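Local coordinates for hydrazine synthase subunit alpha (Candidatus Kuenenia stuttgartiensis, PDB 5C2V), which catalyses, within the hydrazine synthase complex of anammox bacteria, the condensation of hydroxylamine with ammonia to hydrazine, and carries two c-type hemes, at residues Q104-N109 with S113-M118; P271-C276 with A314-D319; C559-G562 with G566-F569. All coordinates share one frame; numbering follows the deposited sequence.

Contact 1: Q104-N109 with S113-M118; sequences QIWEMN and SGLRQM
Extended from its first torsion (chi1 -177°) as far as the amide, Q117 lays its methylenes over one face of the W106 indole, whose own CG is turned back beside the backbone N. Q117 CG stands 3.8 Å from the centroid of the W106 six-membered ring, close to the ring normal, as a CH-pi contact. The Q117 amide runs on past W106 CH2, its plane tilted 26° to the ring. L115 divides its methyls: CD1 meets W106 CE3 at 3.6 Å, while CD2 packs on CE of M108. Strands 103-109 and 116-117 form a beta hairpin here, the last two strands of a four-stranded antiparallel sheet, consistent with a blade of the N-terminal six-bladed propeller. W106 and Q117 are a non-hydrogen-bonded pair; E107 and R116, next along, are hydrogen-bonded through E107 N to R116 O (3.1 Å) and R116 N to E107 O (3.0 Å). M118 N to I105 O (2.8 Å) continues the ladder. On the face carrying E107 and R116 the salt bridge is long, E107 OE2 lying 3.9 Å from R116 NH1 and well out of the guanidinium plane; K90 is the stronger partner of E107, and R116 bonds the T192 carbonyl. M118 CE sits over that guanidinium. Near the turn, N109 ND2 donates in its amide plane to S113 OG (3.2 Å, 174°), a hydroxyl that also bonds D111.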
loop_
_atom_site.group_PDB
_atom_site.type_symbol
_atom_site.label_atom_id
_atom_site.label_comp_id
_atom_site.label_asym_id
_atom_site.label_seq_id
_atom_site.Cartn_x
_atom_site.Cartn_y
_atom_site.Cartn_z
ATOM N N GLN D 104 6.912 38.733 -6.920
ATOM C CA GLN D 104 8.142 38.629 -7.692
ATOM C C GLN D 104 9.358 38.414 -6.800
ATOM O O GLN D 104 9.244 38.365 -5.575
ATOM C CB GLN D 104 8.334 39.889 -8.537
ATOM C CG GLN D 104 7.161 40.224 -9.454
ATOM C CD GLN D 104 7.096 39.336 -10.684
ATOM O OE1 GLN D 104 7.949 38.472 -10.890
ATOM N NE2 GLN D 104 6.083 39.552 -11.514
ATOM N N ILE D 105 10.523 38.292 -7.428
ATOM C CA ILE D 105 11.776 38.137 -6.700
ATOM C C ILE D 105 12.436 39.496 -6.492
ATOM O O ILE D 105 12.557 40.288 -7.426
ATOM C CB ILE D 105 12.751 37.198 -7.440
ATOM C CG1 ILE D 105 12.106 35.829 -7.666
ATOM C CG2 ILE D 105 14.050 37.052 -6.661
ATOM C CD1 ILE D 105 11.784 35.087 -6.387
ATOM N N TRP D 106 12.850 39.763 -5.259
ATOM C CA TRP D 106 13.501 41.019 -4.918
ATOM C C TRP D 106 14.759 40.743 -4.104
ATOM O O TRP D 106 14.961 39.626 -3.633
ATOM C CB TRP D 106 12.555 41.928 -4.127
ATOM C CG TRP D 106 11.222 42.163 -4.779
ATOM C CD1 TRP D 106 10.189 41.276 -4.877
ATOM C CD2 TRP D 106 10.771 43.374 -5.398
ATOM N NE1 TRP D 106 9.129 41.855 -5.532
ATOM C CE2 TRP D 106 9.461 43.143 -5.861
ATOM C CE3 TRP D 106 11.350 44.628 -5.612
ATOM C CZ2 TRP D 106 8.719 44.119 -6.524
ATOM C CZ3 TRP D 106 10.612 45.596 -6.269
ATOM C CH2 TRP D 106 9.312 45.336 -6.718
ATOM N N GLU D 107 15.606 41.753 -3.947
ATOM C CA GLU D 107 16.741 41.648 -3.037
ATOM C C GLU D 107 17.053 43.000 -2.413
ATOM O O GLU D 107 16.836 44.045 -3.030
ATOM C CB GLU D 107 17.982 41.100 -3.749
ATOM C CG GLU D 107 18.270 41.697 -5.116
ATOM C CD GLU D 107 19.672 41.367 -5.599
ATOM O OE1 GLU D 107 20.589 41.302 -4.754
ATOM O OE2 GLU D 107 19.865 41.165 -6.815
ATOM N N MET D 108 17.560 42.977 -1.184
ATOM C CA MET D 108 17.909 44.208 -0.487
ATOM C C MET D 108 18.984 43.964 0.565
ATOM O O MET D 108 19.213 42.830 0.981
ATOM C CB MET D 108 16.674 44.828 0.169
ATOM C CG MET D 108 16.217 44.115 1.433
ATOM S SD MET D 108 15.046 45.080 2.407
ATOM C CE MET D 108 13.690 45.250 1.250
ATOM N N ASN D 109 19.640 45.037 0.991
ATOM C CA ASN D 109 20.667 44.951 2.020
ATOM C C ASN D 109 20.073 44.614 3.382
ATOM O O ASN D 109 18.878 44.800 3.611
ATOM C CB ASN D 109 21.455 46.259 2.100
ATOM C CG ASN D 109 22.128 46.614 0.790
ATOM O OD1 ASN D 109 22.554 45.736 0.040
ATOM N ND2 ASN D 109 22.227 47.908 0.506
ATOM N N SER D 113 18.315 49.075 3.084
ATOM C CA SER D 113 18.537 49.887 1.890
ATOM C C SER D 113 18.792 49.013 0.663
ATOM O O SER D 113 18.835 47.787 0.763
ATOM C CB SER D 113 19.713 50.844 2.103
ATOM O OG SER D 113 20.903 50.134 2.406
ATOM N N GLY D 114 18.957 49.650 -0.493
ATOM C CA GLY D 114 19.311 48.950 -1.718
ATOM C C GLY D 114 18.275 47.965 -2.230
ATOM O O GLY D 114 18.577 46.790 -2.427
ATOM N N LEU D 115 17.053 48.441 -2.449
ATOM C CA LEU D 115 15.972 47.584 -2.929
ATOM C C LEU D 115 15.988 47.468 -4.454
ATOM O O LEU D 115 15.892 48.471 -5.161
ATOM C CB LEU D 115 14.621 48.119 -2.441
ATOM C CG LEU D 115 13.361 47.255 -2.589
ATOM C CD1 LEU D 115 12.672 47.486 -3.929
ATOM C CD2 LEU D 115 13.689 45.780 -2.400
ATOM N N ARG D 116 16.099 46.239 -4.954
ATOM C CA ARG D 116 16.152 45.988 -6.394
ATOM C C ARG D 116 15.172 44.889 -6.812
ATOM O O ARG D 116 14.990 43.904 -6.096
ATOM C CB ARG D 116 17.576 45.610 -6.817
ATOM C CG ARG D 116 17.745 45.400 -8.315
ATOM C CD ARG D 116 19.097 44.790 -8.652
ATOM N NE ARG D 116 19.191 44.446 -10.068
ATOM C CZ ARG D 116 20.174 43.726 -10.601
ATOM N NH1 ARG D 116 21.155 43.269 -9.834
ATOM N NH2 ARG D 116 20.174 43.462 -11.901
ATOM N N GLN D 117 14.548 45.061 -7.976
ATOM C CA GLN D 117 13.560 44.108 -8.480
ATOM C C GLN D 117 14.160 43.118 -9.479
ATOM O O GLN D 117 14.604 43.506 -10.559
ATOM C CB GLN D 117 12.395 44.849 -9.134
ATOM C CG GLN D 117 11.277 43.939 -9.615
ATOM C CD GLN D 117 10.162 44.701 -10.302
ATOM O OE1 GLN D 117 10.092 45.927 -10.225
ATOM N NE2 GLN D 117 9.281 43.975 -10.983
ATOM N N MET D 118 14.171 41.841 -9.106
ATOM C CA MET D 118 14.767 40.794 -9.933
ATOM C C MET D 118 13.868 40.253 -11.052
ATOM O O MET D 118 14.337 40.033 -12.168
ATOM C CB MET D 118 15.222 39.640 -9.042
ATOM C CG MET D 118 16.172 40.084 -7.950
ATOM S SD MET D 118 17.408 41.216 -8.608
ATOM C CE MET D 118 18.439 40.080 -9.531
#

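Contact 2: P271-C276 with A314-D319; sequences PIYGNC and AAVSWD. With ZN (zinc ion), chain B; HEC (heme c), chain C.
V316 presses one methyl onto the Y273 ring: CG1 lies 4.1 Å from the centroid of the Y273 ring and 11° off its normal, a CH-pi contact centred on the face. The second touch is made by I272, whose CD1 comes within 4.1 Å of W318 CZ3. The tyrosine keeps CG anti to its backbone N (chi1 -167°), which swings the ring out toward V316, and its hydroxyl is held at the far end by N323 and the I280 amide. I272 and Y273 both face I259 in a classic beta bulge, so two successive side chains point at segment 314-319. Strand 270-273 closes one four-stranded antiparallel sheet and strand 312-317 is the third strand of the next, an arrangement consistent with adjacent propeller blades, which meet here through side chains. Beyond the bulge the chain turns toward the middle-domain heme. P271 CG rests 3.2 Å from heme O1A, and N275 ND2 donates to heme O2A at 3.0 Å. That propionate oxygen also binds zinc, 2.1 Å away, together with C276 SG (2.3 Å), a water and H560. Farther out, the W318 carbonyl accepts a hydrogen bond from N250 of the beta subunit.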
loop_
_atom_site.group_PDB
_atom_site.type_symbol
_atom_site.label_atom_id
_atom_site.label_comp_id
_atom_site.label_asym_id
_atom_site.label_seq_id
_atom_site.Cartn_x
_atom_site.Cartn_y
_atom_site.Cartn_z
ATOM N N PRO D 271 16.755 11.339 -8.672
ATOM C CA PRO D 271 16.057 11.208 -7.388
ATOM C C PRO D 271 17.006 10.992 -6.216
ATOM O O PRO D 271 18.075 10.407 -6.388
ATOM C CB PRO D 271 15.179 9.974 -7.598
ATOM C CG PRO D 271 15.941 9.157 -8.580
ATOM C CD PRO D 271 16.561 10.151 -9.522
ATOM N N ILE D 272 16.611 11.460 -5.037
ATOM C CA ILE D 272 17.382 11.223 -3.824
ATOM C C ILE D 272 16.603 10.307 -2.887
ATOM O O ILE D 272 17.056 9.205 -2.581
ATOM C CB ILE D 272 17.742 12.536 -3.103
ATOM C CG1 ILE D 272 18.700 13.364 -3.961
ATOM C CG2 ILE D 272 18.371 12.248 -1.749
ATOM C CD1 ILE D 272 20.026 12.682 -4.232
ATOM N N TYR D 273 15.441 10.756 -2.421
ATOM C CA TYR D 273 14.618 9.904 -1.563
ATOM C C TYR D 273 13.119 10.181 -1.680
ATOM O O TYR D 273 12.700 11.328 -1.834
ATOM C CB TYR D 273 15.054 10.057 -0.104
ATOM C CG TYR D 273 14.493 8.998 0.819
ATOM C CD1 TYR D 273 15.020 7.713 0.834
ATOM C CD2 TYR D 273 13.440 9.283 1.679
ATOM C CE1 TYR D 273 14.513 6.740 1.677
ATOM C CE2 TYR D 273 12.926 8.317 2.525
ATOM C CZ TYR D 273 13.466 7.048 2.519
ATOM O OH TYR D 273 12.958 6.083 3.359
ATOM N N GLY D 274 12.320 9.120 -1.601
ATOM C CA GLY D 274 10.877 9.256 -1.479
ATOM C C GLY D 274 10.009 8.952 -2.689
ATOM O O GLY D 274 8.783 8.980 -2.581
ATOM N N ASN D 275 10.613 8.683 -3.844
ATOM C CA ASN D 275 9.826 8.438 -5.054
ATOM C C ASN D 275 9.593 6.969 -5.415
ATOM O O ASN D 275 8.834 6.671 -6.337
ATOM C CB ASN D 275 10.489 9.132 -6.245
ATOM C CG ASN D 275 9.560 9.264 -7.436
ATOM O OD1 ASN D 275 8.595 10.028 -7.402
ATOM N ND2 ASN D 275 9.844 8.516 -8.496
ATOM N N CYS D 276 10.213 6.049 -4.685
ATOM C CA CYS D 276 10.223 4.653 -5.119
ATOM C C CYS D 276 9.545 3.699 -4.137
ATOM O O CYS D 276 9.453 3.980 -2.940
ATOM C CB CYS D 276 11.664 4.198 -5.375
ATOM S SG CYS D 276 12.469 4.996 -6.799
ATOM N N ALA D 314 11.689 15.024 9.382
ATOM C CA ALA D 314 12.318 13.750 9.045
ATOM C C ALA D 314 13.722 13.975 8.498
ATOM O O ALA D 314 14.051 15.073 8.049
ATOM C CB ALA D 314 11.469 12.986 8.042
ATOM N N ALA D 315 14.552 12.937 8.538
ATOM C CA ALA D 315 15.928 13.067 8.076
ATOM C C ALA D 315 16.466 11.796 7.422
ATOM O O ALA D 315 16.198 10.685 7.880
ATOM C CB ALA D 315 16.829 13.475 9.234
ATOM N N VAL D 316 17.231 11.977 6.347
ATOM C CA VAL D 316 17.956 10.876 5.713
ATOM C C VAL D 316 19.347 11.352 5.309
ATOM O O VAL D 316 19.490 12.431 4.740
ATOM C CB VAL D 316 17.218 10.318 4.471
ATOM C CG1 VAL D 316 16.019 9.482 4.885
ATOM C CG2 VAL D 316 16.794 11.444 3.537
ATOM N N SER D 317 20.367 10.552 5.605
ATOM C CA SER D 317 21.751 10.939 5.333
ATOM C C SER D 317 21.964 11.278 3.859
ATOM O O SER D 317 21.524 10.543 2.977
ATOM C CB SER D 317 22.715 9.829 5.752
ATOM O OG SER D 317 22.758 8.797 4.782
ATOM N N TRP D 318 22.631 12.399 3.604
ATOM C CA TRP D 318 22.894 12.836 2.238
ATOM C C TRP D 318 23.836 11.880 1.517
ATOM O O TRP D 318 23.675 11.618 0.325
ATOM C CB TRP D 318 23.480 14.249 2.227
ATOM C CG TRP D 318 24.252 14.547 0.979
ATOM C CD1 TRP D 318 25.608 14.541 0.835
ATOM C CD2 TRP D 318 23.712 14.873 -0.308
ATOM N NE1 TRP D 318 25.948 14.853 -0.459
ATOM C CE2 TRP D 318 24.802 15.060 -1.181
ATOM C CE3 TRP D 318 22.416 15.030 -0.804
ATOM C CZ2 TRP D 318 24.633 15.396 -2.522
ATOM C CZ3 TRP D 318 22.251 15.364 -2.137
ATOM C CH2 TRP D 318 23.354 15.543 -2.980
ATOM N N ASP D 319 24.818 11.363 2.248
ATOM C CA ASP D 319 25.812 10.463 1.676
ATOM C C ASP D 319 25.176 9.157 1.206
ATOM O O ASP D 319 25.473 8.671 0.115
ATOM C CB ASP D 319 26.920 10.175 2.691
ATOM C CG ASP D 319 27.698 11.421 3.072
ATOM O OD1 ASP D 319 27.776 12.350 2.241
ATOM O OD2 ASP D 319 28.231 11.469 4.200
HETATM ZN ZN ZN B . 11.659 4.846 -8.930
HETATM FE FE HEC C . 13.432 5.836 -15.782
HETATM C CHA HEC C . 11.512 6.495 -12.989
HETATM C CHB HEC C . 15.104 8.790 -15.308
HETATM C CHC HEC C . 15.082 5.398 -18.784
HETATM C CHD HEC C . 11.617 2.992 -16.393
HETATM N NA HEC C . 13.330 7.352 -14.405
HETATM C C1A HEC C . 12.459 7.430 -13.337
HETATM C C2A HEC C . 12.714 8.670 -12.637
HETATM C C3A HEC C . 13.701 9.308 -13.273
HETATM C C4A HEC C . 14.111 8.492 -14.400
HETATM C CMA HEC C . 14.306 10.673 -12.881
HETATM C CAA HEC C . 11.960 9.158 -11.380
HETATM C CBA HEC C . 12.776 8.848 -10.128
HETATM C CGA HEC C . 12.854 7.361 -9.892
HETATM O O1A HEC C . 13.980 6.846 -9.668
HETATM O O2A HEC C . 11.795 6.686 -9.931
HETATM N NB HEC C . 14.749 6.971 -16.928
HETATM C C1B HEC C . 15.482 8.008 -16.378
HETATM C C2B HEC C . 16.720 8.120 -17.123
HETATM C C3B HEC C . 16.718 7.195 -18.083
HETATM C C4B HEC C . 15.478 6.447 -17.982
HETATM C CMB HEC C . 17.845 9.144 -16.858
HETATM C CAB HEC C . 17.855 6.967 -19.105
HETATM C CBB HEC C . 17.360 7.314 -20.527
HETATM N NC HEC C . 13.402 4.420 -17.286
HETATM C C1C HEC C . 14.089 4.491 -18.483
HETATM C C2C HEC C . 13.659 3.383 -19.312
HETATM C C3C HEC C . 12.632 2.791 -18.699
HETATM C C4C HEC C . 12.494 3.384 -17.381
HETATM C CMC HEC C . 14.068 3.161 -20.785
HETATM C CAC HEC C . 11.826 1.595 -19.252
HETATM C CBC HEC C . 10.370 2.036 -19.520
HETATM N ND HEC C . 11.810 4.896 -14.844
HETATM C C1D HEC C . 11.247 3.701 -15.276
HETATM C C2D HEC C . 10.197 3.311 -14.363
HETATM C C3D HEC C . 10.170 4.408 -13.294
HETATM C C4D HEC C . 11.198 5.347 -13.678
HETATM C CMD HEC C . 9.308 2.052 -14.453
HETATM C CAD HEC C . 9.238 4.511 -12.068
HETATM C CBD HEC C . 7.810 4.718 -12.556
HETATM C CGD HEC C . 6.880 4.788 -11.377
HETATM O O1D HEC C . 5.644 4.757 -11.602
HETATM O O2D HEC C . 7.370 4.864 -10.220
HETATM O O HOH W 1 9.627 4.324 -8.812
#

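Contact 3: C559-G562 with G566-F569; sequences CHYG and GRAF. With ZN (zinc ion), chain B; HEC (heme c), chain C.
Two hydrogen bonds tie Y561 and G562 to R567. R567 NH2 donates to Y561 OH at 2.7 Å, with an N-H...O angle of 153° and the oxygen close to the guanidinium plane. The phenol ring and the guanidinium stand 80° apart, and the tyrosine brings its hydroxyl to the edge of the guanidinium. A bend at chi3 (58°) turns the arginine chain back to this position. The backbone bond, R567 N to G562 O at 2.7 Å, closes the short loop between the segments; its donor is well tilted from the carbonyl plane, and G562 takes the positive phi that glycine adopts readily.

Packing is lighter. R567 CD lies above one face of the Y561 ring, offset toward the rim, and A568 O approaches the ring edge 4.1 Å from Y561 CE2. The beta subunit also engages the guanidinium: its Y300 accepts a bond from R567 NH1 through the carbonyl O and makes a cation-pi contact through the ring.

Covalent and metal bonds hold the other end. C559 SG forms a thioether to heme CAC, 1.9 Å away, and with C556 and H560 makes the CXXCH signature of c-type cytochromes. H560 departs from the usual role of that histidine as an axial ligand: its NE2 binds zinc at 2.1 Å, while CD2 lies 3.3 Å from heme C3D. D440 accepts a hydrogen bond from ND1 and so fixes the rotation of the imidazole.

With H560 spent on zinc, the iron takes its axial protein ligand from Y564, in the loop between the two segments, and the heme is pentacoordinated, which is consistent with a ligand-binding centre.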
loop_
_atom_site.group_PDB
_atom_site.type_symbol
_atom_site.label_atom_id
_atom_site.label_comp_id
_atom_site.label_asym_id
_atom_site.label_seq_id
_atom_site.Cartn_x
_atom_site.Cartn_y
_atom_site.Cartn_z
ATOM N N CYS D 559 16.343 0.180 -17.517
ATOM C CA CYS D 559 15.004 0.707 -17.333
ATOM C C CYS D 559 14.666 0.610 -15.852
ATOM O O CYS D 559 14.343 -0.462 -15.348
ATOM C CB CYS D 559 14.014 -0.085 -18.196
ATOM S SG CYS D 559 12.266 0.285 -17.988
ATOM N N HIS D 560 14.716 1.756 -15.178
ATOM C CA HIS D 560 14.646 1.834 -13.718
ATOM C C HIS D 560 15.518 0.772 -13.041
ATOM O O HIS D 560 15.068 0.088 -12.127
ATOM C CB HIS D 560 13.200 1.715 -13.231
ATOM C CG HIS D 560 12.994 2.237 -11.842
ATOM N ND1 HIS D 560 13.061 1.431 -10.725
ATOM C CD2 HIS D 560 12.737 3.487 -11.387
ATOM C CE1 HIS D 560 12.846 2.161 -9.644
ATOM N NE2 HIS D 560 12.647 3.412 -10.018
ATOM N N TYR D 561 16.760 0.629 -13.499
ATOM C CA TYR D 561 17.667 -0.364 -12.927
ATOM C C TYR D 561 18.304 0.136 -11.630
ATOM O O TYR D 561 18.778 -0.656 -10.814
ATOM C CB TYR D 561 18.753 -0.748 -13.940
ATOM C CG TYR D 561 19.948 -1.456 -13.333
ATOM C CD1 TYR D 561 19.861 -2.779 -12.915
ATOM C CD2 TYR D 561 21.163 -0.801 -13.179
ATOM C CE1 TYR D 561 20.951 -3.428 -12.359
ATOM C CE2 TYR D 561 22.257 -1.440 -12.625
ATOM C CZ TYR D 561 22.145 -2.753 -12.217
ATOM O OH TYR D 561 23.232 -3.393 -11.665
ATOM N N GLY D 562 18.291 1.449 -11.431
ATOM C CA GLY D 562 18.890 2.031 -10.244
ATOM C C GLY D 562 20.197 2.759 -10.496
ATOM O O GLY D 562 20.848 3.212 -9.555
ATOM N N GLY D 566 20.050 4.147 -6.606
ATOM C CA GLY D 566 20.898 3.601 -5.558
ATOM C C GLY D 566 22.056 2.724 -5.983
ATOM O O GLY D 566 22.779 2.197 -5.137
ATOM N N ARG D 567 22.256 2.577 -7.287
ATOM C CA ARG D 567 23.211 1.593 -7.778
ATOM C C ARG D 567 24.238 2.206 -8.716
ATOM O O ARG D 567 23.965 3.191 -9.403
ATOM C CB ARG D 567 22.481 0.443 -8.481
ATOM C CG ARG D 567 21.753 -0.498 -7.530
ATOM C CD ARG D 567 21.153 -1.693 -8.259
ATOM N NE ARG D 567 22.155 -2.474 -8.979
ATOM C CZ ARG D 567 22.975 -3.353 -8.410
ATOM N NH1 ARG D 567 22.922 -3.565 -7.101
ATOM N NH2 ARG D 567 23.853 -4.019 -9.148
ATOM N N ALA D 568 25.427 1.615 -8.734
ATOM C CA ALA D 568 26.482 2.061 -9.626
ATOM C C ALA D 568 26.189 1.619 -11.052
ATOM O O ALA D 568 25.561 0.582 -11.272
ATOM C CB ALA D 568 27.831 1.530 -9.167
ATOM N N PHE D 569 26.636 2.419 -12.013
ATOM C CA PHE D 569 26.478 2.094 -13.424
ATOM C C PHE D 569 27.084 0.733 -13.745
ATOM O O PHE D 569 28.227 0.452 -13.380
ATOM C CB PHE D 569 27.128 3.171 -14.295
ATOM C CG PHE D 569 26.262 4.378 -14.519
ATOM C CD1 PHE D 569 26.027 5.282 -13.495
ATOM C CD2 PHE D 569 25.694 4.616 -15.760
ATOM C CE1 PHE D 569 25.235 6.395 -13.704
ATOM C CE2 PHE D 569 24.901 5.727 -15.974
ATOM C CZ PHE D 569 24.671 6.617 -14.946
HETATM ZN ZN ZN B . 11.659 4.846 -8.930
HETATM FE FE HEC C . 13.432 5.836 -15.782
HETATM C CHA HEC C . 11.512 6.495 -12.989
HETATM C CHB HEC C . 15.104 8.790 -15.308
HETATM C CHC HEC C . 15.082 5.398 -18.784
HETATM C CHD HEC C . 11.617 2.992 -16.393
HETATM N NA HEC C . 13.330 7.352 -14.405
HETATM C C1A HEC C . 12.459 7.430 -13.337
HETATM C C2A HEC C . 12.714 8.670 -12.637
HETATM C C3A HEC C . 13.701 9.308 -13.273
HETATM C C4A HEC C . 14.111 8.492 -14.400
HETATM C CMA HEC C . 14.306 10.673 -12.881
HETATM C CAA HEC C . 11.960 9.158 -11.380
HETATM C CBA HEC C . 12.776 8.848 -10.128
HETATM C CGA HEC C . 12.854 7.361 -9.892
HETATM O O1A HEC C . 13.980 6.846 -9.668
HETATM O O2A HEC C . 11.795 6.686 -9.931
HETATM N NB HEC C . 14.749 6.971 -16.928
HETATM C C1B HEC C . 15.482 8.008 -16.378
HETATM C C2B HEC C . 16.720 8.120 -17.123
HETATM C C3B HEC C . 16.718 7.195 -18.083
HETATM C C4B HEC C . 15.478 6.447 -17.982
HETATM C CMB HEC C . 17.845 9.144 -16.858
HETATM C CAB HEC C . 17.855 6.967 -19.105
HETATM C CBB HEC C . 17.360 7.314 -20.527
HETATM N NC HEC C . 13.402 4.420 -17.286
HETATM C C1C HEC C . 14.089 4.491 -18.483
HETATM C C2C HEC C . 13.659 3.383 -19.312
HETATM C C3C HEC C . 12.632 2.791 -18.699
HETATM C C4C HEC C . 12.494 3.384 -17.381
HETATM C CMC HEC C . 14.068 3.161 -20.785
HETATM C CAC HEC C . 11.826 1.595 -19.252
HETATM C CBC HEC C . 10.370 2.036 -19.520
HETATM N ND HEC C . 11.810 4.896 -14.844
HETATM C C1D HEC C . 11.247 3.701 -15.276
HETATM C C2D HEC C . 10.197 3.311 -14.363
HETATM C C3D HEC C . 10.170 4.408 -13.294
HETATM C C4D HEC C . 11.198 5.347 -13.678
HETATM C CMD HEC C . 9.308 2.052 -14.453
HETATM C CAD HEC C . 9.238 4.511 -12.068
HETATM C CBD HEC C . 7.810 4.718 -12.556
HETATM C CGD HEC C . 6.880 4.788 -11.377
HETATM O O1D HEC C . 5.644 4.757 -11.602
HETATM O O2D HEC C . 7.370 4.864 -10.220
HETATM O O HOH W 1 9.627 4.324 -8.812
#

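Contact 1 lies toward the surface, partly exposed and away from the metal and heme sites, with its centre about 43 Å from that of contact 3. It joins neighbouring strands of one sheet through backbone bonds, whereas contact 2 is buried and brings two sheets together with apolar side chains. Contact 3, also buried, has neither helix nor strand; a tyrosine-arginine pair and a backbone bond hold it, while its first segment is also fixed to heme and zinc. Contacts 2 and 3, centres about 15 Å apart, share the heme, the zinc ion and its water: C276 and H560 bind the same metal, which probably links the propeller and middle domains. Both also meet the beta subunit.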